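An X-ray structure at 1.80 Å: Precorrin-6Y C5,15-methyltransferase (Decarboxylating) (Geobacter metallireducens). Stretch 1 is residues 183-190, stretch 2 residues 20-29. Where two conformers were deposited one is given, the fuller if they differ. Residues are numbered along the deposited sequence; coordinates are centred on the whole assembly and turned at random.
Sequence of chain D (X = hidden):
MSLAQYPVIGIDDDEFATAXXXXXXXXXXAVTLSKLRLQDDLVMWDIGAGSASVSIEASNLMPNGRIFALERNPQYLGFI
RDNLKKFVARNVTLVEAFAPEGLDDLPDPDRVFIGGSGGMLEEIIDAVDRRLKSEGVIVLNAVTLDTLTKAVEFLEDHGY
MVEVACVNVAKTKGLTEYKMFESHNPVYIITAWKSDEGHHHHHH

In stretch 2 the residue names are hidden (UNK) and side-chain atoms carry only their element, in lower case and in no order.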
# COMPACT_ATOMS: atom_id res chain seq x y z
N SER D 183 8.01 5.66 0.25
CA SER D 183 6.68 5.61 0.83
C SER D 183 6.51 6.68 1.88
O SER D 183 7.41 6.95 2.68
CB SER D 183 6.44 4.25 1.52
OG SER D 183 6.45 3.20 0.57
N HIS D 184 5.34 7.31 1.86
CA HIS D 184 4.87 8.09 3.00
C HIS D 184 4.31 7.09 3.99
O HIS D 184 3.95 5.98 3.63
CB HIS D 184 3.73 9.01 2.58
CG HIS D 184 4.14 10.14 1.69
ND1 HIS D 184 3.26 10.74 0.82
CD2 HIS D 184 5.31 10.80 1.56
CE1 HIS D 184 3.88 11.72 0.18
NE2 HIS D 184 5.12 11.78 0.62
N ASN D 185 4.19 7.51 5.25
CA ASN D 185 3.52 6.68 6.22
C ASN D 185 2.01 6.65 5.93
O ASN D 185 1.50 7.59 5.32
CB ASN D 185 3.83 7.18 7.62
CG ASN D 185 5.28 6.94 8.01
OD1 ASN D 185 5.99 6.15 7.37
ND2 ASN D 185 5.72 7.62 9.05
N PRO D 186 1.32 5.55 6.31
CA PRO D 186 -0.08 5.51 5.91
C PRO D 186 -0.90 6.53 6.70
O PRO D 186 -0.54 6.88 7.83
CB PRO D 186 -0.55 4.10 6.29
CG PRO D 186 0.63 3.40 6.87
CD PRO D 186 1.73 4.37 7.10
N VAL D 187 -1.97 7.03 6.09
CA VAL D 187 -2.89 7.90 6.81
C VAL D 187 -4.29 7.32 6.73
O VAL D 187 -4.77 6.90 5.67
CB VAL D 187 -2.86 9.40 6.31
CG1 VAL D 187 -3.78 10.28 7.17
CG2 VAL D 187 -1.45 9.98 6.31
N TYR D 188 -4.96 7.29 7.88
CA TYR D 188 -6.34 6.84 7.91
C TYR D 188 -7.24 8.07 7.88
O TYR D 188 -7.23 8.86 8.81
CB TYR D 188 -6.59 6.05 9.21
CG TYR D 188 -5.87 4.73 9.22
CD1 TYR D 188 -6.48 3.58 8.72
CD2 TYR D 188 -4.56 4.63 9.70
CE1 TYR D 188 -5.83 2.33 8.74
CE2 TYR D 188 -3.87 3.40 9.69
CZ TYR D 188 -4.52 2.26 9.22
OH TYR D 188 -3.85 1.05 9.20
N ILE D 189 -7.96 8.23 6.77
CA ILE D 189 -8.90 9.34 6.61
C ILE D 189 -10.29 8.87 7.02
O ILE D 189 -10.92 8.05 6.35
CB ILE D 189 -8.88 9.89 5.17
CG1 ILE D 189 -7.46 10.36 4.83
CG2 ILE D 189 -9.93 10.99 4.98
CD1 ILE D 189 -7.21 10.65 3.37
N ILE D 190 -10.76 9.42 8.14
CA ILE D 190 -12.04 9.04 8.73
C ILE D 190 -13.09 10.10 8.39
O ILE D 190 -12.91 11.27 8.74
CB ILE D 190 -11.90 8.91 10.26
CG1 ILE D 190 -10.78 7.93 10.60
CG2 ILE D 190 -13.24 8.49 10.89
CD1 ILE D 190 -10.31 7.98 12.03
N UNK D 20 8.97 18.90 10.67
CA UNK D 20 9.01 17.50 10.25
C UNK D 20 7.84 16.73 10.86
O UNK D 20 7.54 16.89 12.05
n UNK D 20 12.12 14.17 7.99
c UNK D 20 12.66 15.09 9.04
c UNK D 20 11.94 14.92 10.38
c UNK D 20 10.50 15.39 10.30
c UNK D 20 10.36 16.88 10.63
N UNK D 21 7.15 15.95 10.02
CA UNK D 21 6.00 15.11 10.41
C UNK D 21 4.69 15.87 10.72
O UNK D 21 3.68 15.24 11.04
c UNK D 21 6.36 14.13 11.55
c UNK D 21 7.41 13.07 11.20
c UNK D 21 7.79 10.74 10.28
c UNK D 21 6.79 11.87 10.49
n UNK D 21 8.06 9.95 11.52
N UNK D 22 4.70 17.20 10.63
CA UNK D 22 3.51 17.99 10.96
C UNK D 22 2.52 18.15 9.79
O UNK D 22 1.33 17.93 9.97
c UNK D 22 3.89 19.37 11.53
c UNK D 22 2.73 20.34 11.83
c UNK D 22 1.86 19.83 12.97
c UNK D 22 3.22 21.77 12.13
N UNK D 23 3.01 18.53 8.61
CA UNK D 23 2.14 18.85 7.48
C UNK D 23 1.24 17.67 7.06
O UNK D 23 1.63 16.49 7.16
c UNK D 23 3.59 18.31 5.41
c UNK D 23 2.81 20.92 4.24
c UNK D 23 2.08 20.36 5.43
c UNK D 23 2.95 19.43 6.28
N UNK D 24 0.02 18.00 6.64
CA UNK D 24 -0.84 17.06 5.91
C UNK D 24 -0.28 17.11 4.50
O UNK D 24 -0.40 18.12 3.81
o UNK D 24 -2.75 17.63 7.28
c UNK D 24 -3.22 16.53 5.21
c UNK D 24 -2.32 17.52 5.93
N UNK D 25 0.38 16.03 4.09
CA UNK D 25 1.10 15.99 2.82
C UNK D 25 0.12 16.10 1.66
O UNK D 25 -1.04 15.75 1.82
c UNK D 25 2.95 14.55 3.86
c UNK D 25 4.75 13.10 4.77
c UNK D 25 1.93 14.71 2.71
c UNK D 25 4.03 13.55 3.51
n UNK D 25 5.58 14.20 5.30
N UNK D 26 0.61 16.57 0.52
CA UNK D 26 -0.23 17.03 -0.59
C UNK D 26 -1.32 16.08 -1.11
O UNK D 26 -2.47 16.49 -1.27
c UNK D 26 0.82 17.69 -4.19
o UNK D 26 0.45 16.83 -4.98
c UNK D 26 0.01 18.00 -2.96
c UNK D 26 0.70 17.47 -1.73
n UNK D 26 1.96 18.35 -4.34
N UNK D 27 -0.95 14.82 -1.39
CA UNK D 27 -1.86 13.80 -1.88
C UNK D 27 -3.01 13.52 -0.91
O UNK D 27 -4.20 13.58 -1.30
c UNK D 27 -1.09 12.53 -2.21
c UNK D 27 0.02 12.73 -3.28
o UNK D 27 1.52 13.44 -1.49
c UNK D 27 1.34 13.26 -2.73
o UNK D 27 2.22 13.52 -3.57
N UNK D 28 -2.65 13.27 0.35
CA UNK D 28 -3.58 13.01 1.44
C UNK D 28 -4.46 14.26 1.71
O UNK D 28 -5.64 14.14 1.97
c UNK D 28 -2.82 12.53 2.71
c UNK D 28 -3.64 12.73 3.97
c UNK D 28 -2.43 11.06 2.56
N UNK D 29 -3.87 15.44 1.59
CA UNK D 29 -4.61 16.69 1.69
C UNK D 29 -5.75 16.75 0.67
O UNK D 29 -6.85 17.07 1.01
n UNK D 29 -1.89 20.08 2.04
c UNK D 29 -4.22 19.22 1.97
n UNK D 29 -0.87 20.89 0.13
c UNK D 29 -0.79 20.35 1.34
c UNK D 29 -3.25 20.34 1.59
c UNK D 29 -3.67 17.88 1.50
n UNK D 29 0.41 20.06 1.83

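Position 20 carries four carbons in a row ending in a nitrogen, which is lysine; the side chain of Lys20 is out of reach of stretch 1 and is poorly ordered. Position 21 has the same unbranched make-up, four carbons and a terminal nitrogen, and the end of its chain comes near Asn185; it is also lysine. The CA-to-CB bond of Lys21 points sideways, but the chain bends so that its CE lies 3.9 Å from Asn185 ND2, a loose contact at an exposed, poorly ordered end.

At position 22 four carbons fork at the second, the pattern of leucine, and Leu22 is out of reach of stretch 1. Position 23 also has four carbons, now forked at the first with one arm two carbons long. This is isoleucine, and Ile23 likewise makes no contact. One carbon bearing an oxygen and a second carbon marks position 24 as threonine; Thr24 matters within its own stretch, through its backbone carbonyl.

Position 25 again shows four carbons ending in nitrogen, and its chain runs across the face of the His184 ring. It is lysine, at the N-cap position of the helix that follows. Lys25 CD sits 3.6 Å from the centroid of the His184 ring, 12° off the normal, a CH-pi contact made by the aliphatic part of the chain.

Position 26 has three carbons, the third carrying one oxygen and one nitrogen: glutamine. The CA-to-CB bond of Gln26 points away from stretch 1. At position 27 the third carbon carries two oxygens, one of which comes near the edge of the His184 ring, hence glutamate. Glu27 OE1 approaches His184 CE1 to 3.4 Å near the ring plane, while OE2 is hydrogen-bonded elsewhere in the structure.

A single carbon bearing two more identifies position 28 as valine, packed on two aliphatic side chains of the strand. Val28 CG2 meets Val187 CG2 at 4.0 Å, and Val28 CG1 meets Ile189 CD1 at 4.2 Å. Position 29, with three carbons, a nitrogen and a carbon carrying two more nitrogens, is arginine. The CA-to-CB bond of Arg29 points away from stretch 1, and the side chain folds back on the loop: its NH2 donates to Thr24 O at 2.9 Å, and its NE makes a weak bond to Thr24 O at 3.0 Å.

No hydrogen bond joins the stretches; the contact consists of apolar packing around Val28, the CH-pi contact of Lys25 with His184, and the approach of Glu27 OE1 to the edge of that ring. Val28 covers Val187 and Ile189, alternate residues of the strand, while His184 is met over one face by Lys25 and at its edge by Glu27. Together the two stretches bury 320 Å².

Stretch 2 (20-29) KKLITKQEVR
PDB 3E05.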